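Local coordinates for protein, Family 18 Chitinase (Crocus vernus, PDB 3SIM) that probably binds chitin and hydrolyses its beta-1,4 glycosidic bonds, as a plant TIM-barrel enzyme of glycosyl hydrolase family 18, at residues F3-G8 with R264-A269; W56-L61 with Q115-D120; I183-K188 with A207-G212; I217-G222 with L228-G233. All coordinates share one frame; numbering follows the deposited sequence.

Interaction 1. Residues F3-G8 with R264-A269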
loop_
_atom_site.group_PDB
_atom_site.type_symbol
_atom_site.label_atom_id
_atom_site.label_comp_id
_atom_site.label_asym_id
_atom_site.label_seq_id
_atom_site.Cartn_x
_atom_site.Cartn_y
_atom_site.Cartn_z
ATOM N N PHE A 3 8.383 -0.835 8.621
ATOM C CA PHE A 3 7.201 -0.047 8.883
ATOM C C PHE A 3 6.772 0.720 7.640
ATOM O O PHE A 3 7.538 1.437 7.087
ATOM C CB PHE A 3 7.443 0.889 10.067
ATOM C CG PHE A 3 6.265 1.748 10.440
ATOM C CD1 PHE A 3 6.236 3.086 10.119
ATOM C CD2 PHE A 3 5.227 1.233 11.165
ATOM C CE1 PHE A 3 5.189 3.858 10.444
ATOM C CE2 PHE A 3 4.184 1.968 11.495
ATOM C CZ PHE A 3 4.137 3.289 11.141
ATOM N N VAL A 4 5.531 0.548 7.257
ATOM C CA VAL A 4 4.905 1.128 6.094
ATOM C C VAL A 4 3.795 2.156 6.456
ATOM O O VAL A 4 2.867 1.856 7.113
ATOM C CB VAL A 4 4.339 0.041 5.205
ATOM C CG1 VAL A 4 3.842 0.606 3.967
ATOM C CG2 VAL A 4 5.325 -1.026 4.932
ATOM N N GLU A 5 3.982 3.371 5.993
ATOM C CA GLU A 5 3.085 4.502 6.165
ATOM C C GLU A 5 2.409 5.004 4.885
ATOM O O GLU A 5 3.025 5.638 4.094
ATOM C CB GLU A 5 3.817 5.656 6.853
ATOM C CG GLU A 5 2.997 6.835 7.267
ATOM C CD GLU A 5 2.203 6.650 8.620
ATOM O OE1 GLU A 5 2.293 5.634 9.240
ATOM O OE2 GLU A 5 1.498 7.518 9.037
ATOM N N TYR A 6 1.128 4.717 4.704
ATOM C CA TYR A 6 0.380 5.309 3.591
ATOM C C TYR A 6 0.199 6.863 3.769
ATOM O O TYR A 6 0.025 7.290 4.842
ATOM C CB TYR A 6 -0.925 4.579 3.292
ATOM C CG TYR A 6 -0.731 3.193 2.700
ATOM C CD1 TYR A 6 -0.890 2.945 1.367
ATOM C CD2 TYR A 6 -0.271 2.166 3.468
ATOM C CE1 TYR A 6 -0.684 1.663 0.861
ATOM C CE2 TYR A 6 -0.043 0.935 2.986
ATOM C CZ TYR A 6 -0.244 0.665 1.688
ATOM O OH TYR A 6 -0.019 -0.574 1.245
ATOM N N ILE A 7 0.319 7.622 2.705
ATOM C CA ILE A 7 0.238 9.072 2.745
ATOM C C ILE A 7 -0.222 9.728 1.430
ATOM O O ILE A 7 0.073 9.307 0.350
ATOM C CB ILE A 7 1.589 9.741 3.238
ATOM C CG1 ILE A 7 1.472 11.273 3.431
ATOM C CG2 ILE A 7 2.646 9.509 2.300
ATOM C CD1 ILE A 7 2.500 11.848 4.184
ATOM N N GLY A 8 -0.899 10.843 1.629
ATOM C CA GLY A 8 -1.626 11.583 0.638
ATOM C C GLY A 8 -3.122 11.382 0.344
ATOM O O GLY A 8 -3.585 11.959 -0.555
ATOM N N ARG A 264 0.327 9.590 17.394
ATOM C CA ARG A 264 0.651 8.794 18.547
ATOM C C ARG A 264 0.828 7.299 18.175
ATOM O O ARG A 264 1.718 6.671 18.609
ATOM C CB ARG A 264 -0.312 9.011 19.701
ATOM C CG ARG A 264 -1.471 8.182 19.770
ATOM C CD ARG A 264 -1.836 7.861 21.205
ATOM N NE ARG A 264 -2.409 8.986 21.893
ATOM C CZ ARG A 264 -2.161 9.324 23.150
ATOM N NH1 ARG A 264 -1.376 8.631 23.905
ATOM N NH2 ARG A 264 -2.732 10.368 23.612
ATOM N N TYR A 265 -0.020 6.817 17.305
ATOM C CA TYR A 265 0.033 5.451 16.854
ATOM C C TYR A 265 1.291 5.078 16.030
ATOM O O TYR A 265 1.870 4.115 16.237
ATOM C CB TYR A 265 -1.321 4.955 16.350
ATOM C CG TYR A 265 -2.454 5.122 17.412
ATOM C CD1 TYR A 265 -2.419 4.441 18.634
ATOM C CD2 TYR A 265 -3.527 5.966 17.191
ATOM C CE1 TYR A 265 -3.423 4.598 19.565
ATOM C CE2 TYR A 265 -4.535 6.104 18.117
ATOM C CZ TYR A 265 -4.484 5.448 19.295
ATOM O OH TYR A 265 -5.507 5.650 20.148
ATOM N N GLU A 266 1.690 5.968 15.128
ATOM C CA GLU A 266 2.930 5.785 14.384
ATOM C C GLU A 266 4.117 5.639 15.338
ATOM O O GLU A 266 4.968 4.766 15.158
ATOM C CB GLU A 266 3.163 6.959 13.430
ATOM C CG GLU A 266 2.394 6.859 12.123
ATOM C CD GLU A 266 0.982 7.400 12.235
ATOM O OE1 GLU A 266 0.277 7.443 11.205
ATOM O OE2 GLU A 266 0.578 7.782 13.353
ATOM N N GLU A 267 4.150 6.489 16.358
ATOM C CA GLU A 267 5.222 6.468 17.347
ATOM C C GLU A 267 5.182 5.209 18.208
ATOM O O GLU A 267 6.226 4.676 18.584
ATOM C CB GLU A 267 5.153 7.713 18.234
ATOM C CG GLU A 267 6.352 7.887 19.151
ATOM C CD GLU A 267 6.237 9.116 20.032
ATOM N N GLU A 268 3.979 4.735 18.523
ATOM C CA GLU A 268 3.842 3.573 19.360
ATOM C C GLU A 268 4.286 2.280 18.661
ATOM O O GLU A 268 4.927 1.466 19.210
ATOM C CB GLU A 268 2.425 3.444 19.931
ATOM C CG GLU A 268 2.186 2.210 20.830
ATOM C CD GLU A 268 0.816 2.144 21.599
ATOM O OE1 GLU A 268 0.701 1.439 22.575
ATOM O OE2 GLU A 268 -0.130 2.755 21.197
ATOM N N ALA A 269 3.849 2.140 17.445
ATOM C CA ALA A 269 4.136 0.998 16.609
ATOM C C ALA A 269 5.602 0.805 16.193
ATOM O O ALA A 269 6.094 -0.255 16.237
ATOM C CB ALA A 269 3.257 1.010 15.461
#
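Glu5 and Glu266 bring their carboxylates together in the tightest part of this contact, with Glu5 OE2 only 2.5 Å from Glu266 OE1. Two oxygens this close suggest that an acid group there holds a proton. The carboxylate planes are turned 59° apart, and the other branch of Glu5 is brought near carbon as well, OE1 lying 3.1 Å from Glu266 CG. A bend at chi2 (85°) brings OE1 of Glu266 to Glu5, and CG stays beside the rim of Phe3. Glu266 OE1 has a second partner in Ser258 OG, to which it is hydrogen-bonded. In this TIM barrel the strand 2-7 carries Phe3 and Glu5 on its outward side, and the closing helix 264-274 runs back along it, the axes of the two segments 10.5 Å apart and at 167°. Beside the acids the packing is looser and wholly apolar. Glu266 CG sits at the edge of the Phe3 ring, near its plane, 4.1 Å from CZ, and Ala269 CB approaches the same ring obliquely, 4.2 Å from CE2. Val252 of the neighbouring strand 250-253 touches Phe3, Glu5 and Glu266 alike. Arg264, Glu267 and Glu268, elsewhere on the helix, are exposed, and the CB of Glu267 points away from the strand.

Interaction 2. Residues W56-L61 with Q115-D120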
loop_
_atom_site.group_PDB
_atom_site.type_symbol
_atom_site.label_atom_id
_atom_site.label_comp_id
_atom_site.label_asym_id
_atom_site.label_seq_id
_atom_site.Cartn_x
_atom_site.Cartn_y
_atom_site.Cartn_z
ATOM N N TRP A 56 -2.422 12.433 -5.672
ATOM C CA TRP A 56 -1.937 13.150 -4.515
ATOM C C TRP A 56 -1.477 14.526 -4.903
ATOM O O TRP A 56 -1.333 14.812 -6.060
ATOM C CB TRP A 56 -0.822 12.439 -3.727
ATOM C CG TRP A 56 0.491 12.369 -4.364
ATOM C CD1 TRP A 56 1.526 13.199 -4.182
ATOM C CD2 TRP A 56 0.913 11.414 -5.292
ATOM N NE1 TRP A 56 2.570 12.838 -4.944
ATOM C CE2 TRP A 56 2.227 11.726 -5.636
ATOM C CE3 TRP A 56 0.320 10.293 -5.860
ATOM C CZ2 TRP A 56 2.938 10.979 -6.517
ATOM C CZ3 TRP A 56 1.019 9.573 -6.722
ATOM C CH2 TRP A 56 2.312 9.911 -7.059
ATOM N N ASP A 57 -1.246 15.333 -3.898
ATOM C CA ASP A 57 -0.867 16.731 -4.072
ATOM C C ASP A 57 0.670 16.932 -4.161
ATOM O O ASP A 57 1.358 16.964 -3.181
ATOM C CB ASP A 57 -1.565 17.596 -2.992
ATOM C CG ASP A 57 -1.341 19.114 -3.164
ATOM O OD1 ASP A 57 -0.524 19.540 -3.901
ATOM O OD2 ASP A 57 -1.993 19.841 -2.501
ATOM N N SER A 58 1.128 17.106 -5.383
ATOM C CA SER A 58 2.531 17.280 -5.686
ATOM C C SER A 58 3.160 18.525 -5.080
ATOM O O SER A 58 4.285 18.559 -4.858
ATOM C CB SER A 58 2.852 17.171 -7.167
ATOM O OG SER A 58 2.379 18.199 -7.940
ATOM N N SER A 59 2.369 19.523 -4.788
ATOM C CA SER A 59 2.898 20.659 -4.111
ATOM C C SER A 59 3.263 20.464 -2.637
ATOM O O SER A 59 3.955 21.220 -2.067
ATOM C CB SER A 59 2.061 21.866 -4.344
ATOM O OG SER A 59 1.151 21.969 -3.350
ATOM N N ILE A 60 2.677 19.467 -2.036
ATOM C CA ILE A 60 3.043 19.062 -0.700
ATOM C C ILE A 60 4.001 17.842 -0.667
ATOM O O ILE A 60 4.987 17.866 -0.013
ATOM C CB ILE A 60 1.791 18.825 0.163
ATOM C CG1 ILE A 60 1.015 20.120 0.356
ATOM C CG2 ILE A 60 2.104 18.291 1.497
ATOM C CD1 ILE A 60 -0.364 19.874 0.532
ATOM N N LEU A 61 3.639 16.777 -1.355
ATOM C CA LEU A 61 4.487 15.617 -1.597
ATOM C C LEU A 61 5.171 15.586 -3.000
ATOM O O LEU A 61 4.750 14.876 -3.863
ATOM C CB LEU A 61 3.685 14.356 -1.338
ATOM C CG LEU A 61 2.819 14.480 -0.088
ATOM C CD1 LEU A 61 1.811 13.438 -0.001
ATOM C CD2 LEU A 61 3.638 14.576 1.141
ATOM N N GLN A 115 10.669 7.858 -11.915
ATOM C CA GLN A 115 11.926 8.603 -12.115
ATOM C C GLN A 115 11.815 10.060 -11.662
ATOM O O GLN A 115 12.616 10.538 -10.983
ATOM C CB GLN A 115 12.452 8.499 -13.566
ATOM C CG GLN A 115 12.746 7.089 -14.053
ATOM C CD GLN A 115 13.158 6.997 -15.522
ATOM O OE1 GLN A 115 12.787 7.794 -16.320
ATOM N NE2 GLN A 115 13.918 6.020 -15.841
ATOM N N ARG A 116 10.739 10.714 -12.036
ATOM C CA ARG A 116 10.509 12.088 -11.665
ATOM C C ARG A 116 10.402 12.342 -10.158
ATOM O O ARG A 116 10.952 13.277 -9.715
ATOM C CB ARG A 116 9.322 12.717 -12.405
ATOM C CG ARG A 116 9.336 14.229 -12.395
ATOM C CD ARG A 116 8.196 14.834 -13.208
ATOM N NE ARG A 116 7.041 15.185 -12.412
ATOM C CZ ARG A 116 6.988 16.233 -11.626
ATOM N NH1 ARG A 116 5.933 16.516 -10.978
ATOM N NH2 ARG A 116 8.006 17.024 -11.534
ATOM N N TYR A 117 9.717 11.485 -9.411
ATOM C CA TYR A 117 9.571 11.641 -7.973
ATOM C C TYR A 117 10.724 10.981 -7.151
ATOM O O TYR A 117 10.721 10.998 -5.945
ATOM C CB TYR A 117 8.184 11.220 -7.471
ATOM C CG TYR A 117 7.033 12.174 -7.836
ATOM C CD1 TYR A 117 6.494 12.183 -9.091
ATOM C CD2 TYR A 117 6.502 13.026 -6.907
ATOM C CE1 TYR A 117 5.459 13.053 -9.417
ATOM C CE2 TYR A 117 5.478 13.851 -7.198
ATOM C CZ TYR A 117 4.958 13.878 -8.453
ATOM O OH TYR A 117 3.953 14.702 -8.733
ATOM N N ASN A 118 11.700 10.427 -7.824
ATOM C CA ASN A 118 12.753 9.688 -7.143
ATOM C C ASN A 118 12.292 8.448 -6.309
ATOM O O ASN A 118 12.749 8.297 -5.262
ATOM C CB ASN A 118 13.497 10.584 -6.123
ATOM C CG ASN A 118 13.773 12.003 -6.605
ATOM O OD1 ASN A 118 13.271 12.992 -6.038
ATOM N ND2 ASN A 118 14.567 12.103 -7.645
ATOM N N LEU A 119 11.340 7.681 -6.783
ATOM C CA LEU A 119 10.714 6.563 -6.054
ATOM C C LEU A 119 11.478 5.244 -6.142
ATOM O O LEU A 119 12.179 5.010 -7.078
ATOM C CB LEU A 119 9.263 6.388 -6.496
ATOM C CG LEU A 119 8.289 7.577 -6.408
ATOM C CD1 LEU A 119 6.858 7.219 -6.829
ATOM C CD2 LEU A 119 8.351 8.289 -5.088
ATOM N N ASP A 120 11.266 4.391 -5.159
ATOM C CA ASP A 120 11.935 3.122 -4.990
ATOM C C ASP A 120 11.104 1.846 -5.222
ATOM O O ASP A 120 11.625 0.760 -5.348
ATOM C CB ASP A 120 12.509 3.098 -3.589
ATOM C CG ASP A 120 13.323 4.326 -3.278
ATOM O OD1 ASP A 120 14.431 4.396 -3.804
ATOM O OD2 ASP A 120 12.794 5.200 -2.555
#
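The indole of Trp56 presents its edge to one face of the Tyr117 ring, a T-shaped pair in which the six-membered ring of Trp56 and the ring of Tyr117 have centroids 5.3 Å apart and planes at 68°. CZ2 of Trp56 lies over that face, 3.9 Å above the plane of the Tyr117 ring and offset toward its rim. Two further groups stand at the edge of that ring, both near its plane: Leu61 O, 3.6 Å from Tyr117 CE2, and Ser58 CB, which comes within 3.1 Å of Tyr117 OH. The edge of the indole is held in its turn, since Trp56 NE1 donates to Leu61 O (3.2 Å, 142° at the hydrogen), a bond lying close to the indole plane and in the carbonyl plane of Leu61. One carbonyl oxygen therefore meets both rings and helps fix the rotation of the tryptophan. The loop between strand 53-54 and helix 63-72 of the TIM barrel is thus fitted against the C-terminal end of helix 99-116. That helix finishes in a Schellman motif at Asn118, whose positive phi turns the chain toward strand 121-125. Tyr117 stands just before the turn, and its CG, anti to the carbonyl carbon (chi1 -72°), carries the ring toward the loop. The loop has a turn of its own, in which Asp57 O accepts from both Ile60 N and Leu61 N and so brings Leu61 round to the indole. Pro63 and Ile66 of helix 63-72 also pack on Tyr117, whereas Trp56 reaches inward to Leu33 and Val80 on two barrel strands.

Interaction 3. Residues I183-K188 with A207-G212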
loop_
_atom_site.group_PDB
_atom_site.type_symbol
_atom_site.label_atom_id
_atom_site.label_comp_id
_atom_site.label_asym_id
_atom_site.label_seq_id
_atom_site.Cartn_x
_atom_site.Cartn_y
_atom_site.Cartn_z
ATOM N N ILE A 183 3.245 -8.305 1.512
ATOM C CA ILE A 183 1.826 -8.216 1.416
ATOM C C ILE A 183 1.261 -7.419 2.586
ATOM O O ILE A 183 1.268 -7.844 3.690
ATOM C CB ILE A 183 1.193 -9.603 1.308
ATOM C CG1 ILE A 183 1.871 -10.411 0.231
ATOM C CG2 ILE A 183 -0.312 -9.518 1.054
ATOM C CD1 ILE A 183 1.478 -11.747 0.225
ATOM N N ASN A 184 0.807 -6.236 2.270
ATOM C CA ASN A 184 0.205 -5.361 3.207
ATOM C C ASN A 184 -1.304 -5.626 3.353
ATOM O O ASN A 184 -2.106 -4.896 2.857
ATOM C CB ASN A 184 0.537 -3.901 2.926
ATOM C CG ASN A 184 2.035 -3.632 2.721
ATOM O OD1 ASN A 184 2.907 -4.178 3.362
ATOM N ND2 ASN A 184 2.281 -2.729 1.851
ATOM N N TYR A 185 -1.627 -6.704 4.069
ATOM C CA TYR A 185 -2.994 -7.179 4.183
ATOM C C TYR A 185 -3.766 -6.177 5.004
ATOM O O TYR A 185 -3.284 -5.670 5.920
ATOM C CB TYR A 185 -3.111 -8.589 4.779
ATOM C CG TYR A 185 -4.289 -9.381 4.358
ATOM C CD1 TYR A 185 -5.414 -9.490 5.158
ATOM C CD2 TYR A 185 -4.299 -10.056 3.165
ATOM C CE1 TYR A 185 -6.499 -10.259 4.796
ATOM C CE2 TYR A 185 -5.353 -10.783 2.769
ATOM C CZ TYR A 185 -6.480 -10.882 3.572
ATOM O OH TYR A 185 -7.548 -11.577 3.156
ATOM N N GLN A 186 -4.943 -5.860 4.527
ATOM C CA GLN A 186 -5.809 -4.832 5.055
ATOM C C GLN A 186 -6.761 -5.429 6.162
ATOM O O GLN A 186 -7.914 -5.708 5.949
ATOM C CB GLN A 186 -6.507 -4.054 3.911
ATOM C CG GLN A 186 -5.645 -3.276 2.912
ATOM C CD GLN A 186 -6.452 -2.255 2.090
ATOM O OE1 GLN A 186 -6.396 -2.233 0.888
ATOM N NE2 GLN A 186 -7.190 -1.440 2.771
ATOM N N PHE A 187 -6.210 -5.608 7.334
ATOM C CA PHE A 187 -6.921 -6.161 8.467
ATOM C C PHE A 187 -8.089 -5.243 8.928
ATOM O O PHE A 187 -9.007 -5.691 9.502
ATOM C CB PHE A 187 -5.997 -6.647 9.603
ATOM C CG PHE A 187 -5.186 -7.880 9.270
ATOM C CD1 PHE A 187 -5.672 -9.138 9.470
ATOM C CD2 PHE A 187 -3.940 -7.762 8.750
ATOM C CE1 PHE A 187 -4.930 -10.226 9.146
ATOM C CE2 PHE A 187 -3.215 -8.836 8.443
ATOM C CZ PHE A 187 -3.706 -10.071 8.622
ATOM N N LYS A 188 -8.050 -3.979 8.567
ATOM C CA LYS A 188 -9.150 -3.087 8.902
ATOM C C LYS A 188 -10.482 -3.479 8.212
ATOM O O LYS A 188 -11.503 -3.073 8.600
ATOM C CB LYS A 188 -8.789 -1.604 8.775
ATOM C CG LYS A 188 -8.210 -1.159 7.505
ATOM C CD LYS A 188 -6.692 -1.438 7.436
ATOM C CE LYS A 188 -6.069 -0.919 6.187
ATOM N NZ LYS A 188 -6.990 -0.233 5.499
ATOM N N ALA A 207 -1.622 -15.876 5.955
ATOM C CA ALA A 207 -0.333 -16.529 5.834
ATOM C C ALA A 207 -0.389 -17.839 5.035
ATOM O O ALA A 207 0.423 -18.068 4.234
ATOM C CB ALA A 207 0.296 -16.773 7.193
ATOM N N SER A 208 -1.389 -18.664 5.270
ATOM C CA SER A 208 -1.744 -19.786 4.544
ATOM C C SER A 208 -2.257 -19.475 3.122
ATOM O O SER A 208 -1.767 -20.187 2.304
ATOM C CB SER A 208 -2.833 -20.585 5.267
ATOM O OG SER A 208 -2.364 -20.950 6.526
ATOM N N LYS A 209 -3.147 -18.528 2.894
ATOM C CA LYS A 209 -3.656 -18.277 1.580
ATOM C C LYS A 209 -2.456 -17.840 0.693
ATOM O O LYS A 209 -2.292 -18.352 -0.360
ATOM C CB LYS A 209 -4.721 -17.179 1.622
ATOM C CG LYS A 209 -6.164 -17.528 2.019
ATOM C CD LYS A 209 -7.051 -16.304 2.218
ATOM C CE LYS A 209 -6.840 -15.618 3.561
ATOM N NZ LYS A 209 -7.735 -14.506 3.872
ATOM N N TYR A 210 -1.644 -16.912 1.197
ATOM C CA TYR A 210 -0.438 -16.393 0.534
ATOM C C TYR A 210 0.882 -17.126 0.943
ATOM O O TYR A 210 1.813 -16.578 1.443
ATOM C CB TYR A 210 -0.365 -14.842 0.583
ATOM C CG TYR A 210 -1.560 -14.118 -0.039
ATOM C CD1 TYR A 210 -1.556 -13.688 -1.367
ATOM C CD2 TYR A 210 -2.695 -13.880 0.704
ATOM C CE1 TYR A 210 -2.622 -13.092 -1.898
ATOM C CE2 TYR A 210 -3.751 -13.258 0.162
ATOM C CZ TYR A 210 -3.738 -12.858 -1.125
ATOM O OH TYR A 210 -4.832 -12.233 -1.597
ATOM N N LYS A 211 0.874 -18.422 0.722
ATOM C CA LYS A 211 1.887 -19.276 1.294
ATOM C C LYS A 211 3.262 -18.934 0.796
ATOM O O LYS A 211 3.493 -18.918 -0.354
ATOM C CB LYS A 211 1.571 -20.719 0.959
ATOM C CG LYS A 211 2.252 -21.708 1.808
ATOM C CD LYS A 211 1.791 -23.053 1.444
ATOM N N GLY A 212 4.149 -18.660 1.723
ATOM C CA GLY A 212 5.454 -18.201 1.366
ATOM C C GLY A 212 5.590 -16.734 0.979
ATOM O O GLY A 212 6.623 -16.298 0.600
#
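Tyr185 OH and Lys209 NZ, 3.0 Å apart, both grip Asp166 OD2, the first by a hydrogen bond and the second by a salt bridge. The contact belongs to the beta-alpha-beta unit made of strand 182-184, helix 196-209 and strand 215-220 of the barrel, and joins the end of its first strand to the C-terminal end of its helix. The other oxygen of the carboxylate, OD1, is hydrogen-bonded to Tyr210 OH, so three side chains converge on one acid; the lysine so close by would probably keep it ionised. Lys209 reaches the site by a bend at chi3 (-79°) and crosses Tyr185 at about a right angle. Behind the polar ends the contact is apolar. The two tyrosines also cross at about a right angle and touch through their ring carbons, Tyr185 CE2 lying 3.9 Å from Tyr210 CE2. On its other flank Tyr185 CD1 stands 3.9 Å above the centre of the Phe187 ring. A leucine in place of Tyr185 would probably leave Asp166 OD2 with one partner fewer and open a gap beside Tyr210. Nearer the strand, Ile183 has CG1 anti to its carbonyl carbon (chi1 -50°), which extends the branch toward the base of Tyr210, where CD1 of Ile183 rests 3.6 Å from Tyr210 CB.

Interaction 4. Residues I217-G222 with L228-G233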
loop_
_atom_site.group_PDB
_atom_site.type_symbol
_atom_site.label_atom_id
_atom_site.label_comp_id
_atom_site.label_asym_id
_atom_site.label_seq_id
_atom_site.Cartn_x
_atom_site.Cartn_y
_atom_site.Cartn_z
ATOM N N ILE A 217 0.980 -7.198 9.196
ATOM C CA ILE A 217 -0.217 -6.763 9.900
ATOM C C ILE A 217 -0.474 -5.253 9.733
ATOM O O ILE A 217 0.374 -4.555 9.329
ATOM C CB ILE A 217 -0.291 -7.234 11.335
ATOM C CG1 ILE A 217 0.803 -6.576 12.184
ATOM C CG2 ILE A 217 -0.286 -8.768 11.452
ATOM C CD1 ILE A 217 0.795 -6.916 13.667
ATOM N N SER A 218 -1.653 -4.804 10.088
ATOM C CA SER A 218 -2.053 -3.427 9.852
ATOM C C SER A 218 -3.185 -2.891 10.732
ATOM O O SER A 218 -3.927 -3.615 11.260
ATOM C CB SER A 218 -2.402 -3.250 8.374
ATOM O OG SER A 218 -3.529 -3.913 8.037
ATOM N N PHE A 219 -3.283 -1.590 10.800
ATOM C CA PHE A 219 -4.397 -0.868 11.380
ATOM C C PHE A 219 -4.681 0.482 10.669
ATOM O O PHE A 219 -3.845 1.010 10.025
ATOM C CB PHE A 219 -4.242 -0.666 12.892
ATOM C CG PHE A 219 -3.043 0.157 13.308
ATOM C CD1 PHE A 219 -3.084 1.513 13.339
ATOM C CD2 PHE A 219 -1.882 -0.459 13.722
ATOM C CE1 PHE A 219 -1.968 2.241 13.754
ATOM C CE2 PHE A 219 -0.785 0.275 14.126
ATOM C CZ PHE A 219 -0.830 1.607 14.132
ATOM N N SER A 220 -5.866 1.000 10.895
ATOM C CA SER A 220 -6.320 2.298 10.430
ATOM C C SER A 220 -6.422 3.300 11.573
ATOM O O SER A 220 -6.764 2.966 12.652
ATOM C CB SER A 220 -7.657 2.211 9.697
ATOM O OG SER A 220 -8.336 3.414 9.582
ATOM N N THR A 221 -6.046 4.513 11.285
ATOM C CA THR A 221 -6.178 5.641 12.174
ATOM C C THR A 221 -7.397 6.544 11.782
ATOM O O THR A 221 -7.510 7.613 12.212
ATOM C CB THR A 221 -4.831 6.391 12.269
ATOM O OG1 THR A 221 -4.548 7.034 11.027
ATOM C CG2 THR A 221 -3.678 5.398 12.752
ATOM N N GLY A 222 -8.249 6.045 10.905
ATOM C CA GLY A 222 -9.418 6.712 10.376
ATOM C C GLY A 222 -10.588 6.877 11.344
ATOM O O GLY A 222 -10.627 6.276 12.350
ATOM N N LEU A 228 -9.636 -5.009 14.514
ATOM C CA LEU A 228 -9.170 -4.962 15.879
ATOM C C LEU A 228 -8.406 -3.635 16.098
ATOM O O LEU A 228 -7.337 -3.461 15.654
ATOM C CB LEU A 228 -8.239 -6.124 16.115
ATOM C CG LEU A 228 -7.919 -6.705 17.474
ATOM C CD1 LEU A 228 -6.483 -7.029 17.728
ATOM C CD2 LEU A 228 -8.607 -6.005 18.652
ATOM N N PRO A 229 -8.992 -2.733 16.834
ATOM C CA PRO A 229 -8.433 -1.408 17.021
ATOM C C PRO A 229 -7.078 -1.390 17.683
ATOM O O PRO A 229 -6.772 -2.159 18.554
ATOM C CB PRO A 229 -9.473 -0.715 17.878
ATOM C CG PRO A 229 -10.713 -1.559 17.744
ATOM C CD PRO A 229 -10.197 -2.909 17.633
ATOM N N VAL A 230 -6.324 -0.399 17.252
ATOM C CA VAL A 230 -4.922 -0.268 17.528
ATOM C C VAL A 230 -4.653 -0.258 18.986
ATOM O O VAL A 230 -3.676 -0.721 19.400
ATOM C CB VAL A 230 -4.315 1.090 17.205
ATOM C CG1 VAL A 230 -2.872 0.960 16.867
ATOM C CG2 VAL A 230 -5.178 1.992 16.336
ATOM N N ASP A 231 -5.521 0.354 19.738
ATOM C CA ASP A 231 -5.330 0.445 21.137
ATOM C C ASP A 231 -6.295 -0.346 21.961
ATOM O O ASP A 231 -6.445 -0.088 23.117
ATOM C CB ASP A 231 -5.260 1.891 21.587
ATOM C CG ASP A 231 -6.505 2.681 21.320
ATOM O OD1 ASP A 231 -7.579 2.188 21.048
ATOM O OD2 ASP A 231 -6.370 3.840 21.454
ATOM N N LYS A 232 -6.978 -1.259 21.310
ATOM C CA LYS A 232 -7.876 -2.195 21.961
ATOM C C LYS A 232 -7.528 -3.704 21.802
ATOM O O LYS A 232 -8.341 -4.550 21.779
ATOM C CB LYS A 232 -9.317 -1.820 21.749
ATOM C CG LYS A 232 -9.655 -0.505 22.466
ATOM C CD LYS A 232 -11.060 -0.022 22.244
ATOM C CE LYS A 232 -11.517 0.962 23.297
ATOM N NZ LYS A 232 -11.331 2.313 22.891
ATOM N N GLY A 233 -6.251 -3.956 21.767
ATOM C CA GLY A 233 -5.702 -5.271 21.741
ATOM C C GLY A 233 -4.850 -5.598 20.527
ATOM O O GLY A 233 -4.251 -6.607 20.505
HETATM O O HOH W 1 -6.414 -3.705 12.687
HETATM O O HOH W 2 -7.392 0.882 14.602
#
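Strand 215-220 passes into helix 230-243 here, the first half of a beta-alpha-beta unit completed by strand 250-253, and Val230 at the helix start drops onto the ring of strand residue Phe219. The methyl CG1 of Val230 sits squarely over the ring face in a CH-pi contact, 3.3 Å from the Phe219 centroid and 4° off the normal. Its second methyl lies toward one side, CG2 being 3.7 Å from Phe219 CD1. Phe219 holds CG between its backbone N and carbonyl carbon (chi1 62°), a setting that lays the ring beneath the valine, while Thr221 CG2 stands in plane at the ring edge. In the TIM barrel this ring belongs to the layer between strands and helices, where Phe234 meets it edge-to-face. With a serine here, Val230 CG1 is likely to lose the ring face it rests on and Phe234 its edge-to-face partner. Water joins the backbones. One molecule donates to both Ser218 O and Leu228 O. Another donates to Ser220 O, 2.9 Å away, and accepts from Val230 N. At the end of the strand, Ser220 OG accepts from Gly222 N at 2.9 Å, forming an ST turn.

How the interactions relate
From the N terminus, residues 3-8 open the widest loop, which interaction 1 closes only at 264-269, joining the first barrel strand to the last helix. Interactions 2, 3 and 4 all nest inside it, one after another and without crossing. Interaction 2 closes a loop from 56-61 to 115-120 and meets interaction 1 where Leu61 packs on Ile7 and Gly8. Interactions 3 and 4 close short strand-to-helix loops in successive beta-alpha-beta units; Ser218 OG links them, bonded to Tyr185 O and Phe187 N. Tyr265 touches Val230 and Phe219, tying interaction 4 to the closing helix, whereas interactions 2 and 3 stand on opposite sides of the chain's centre.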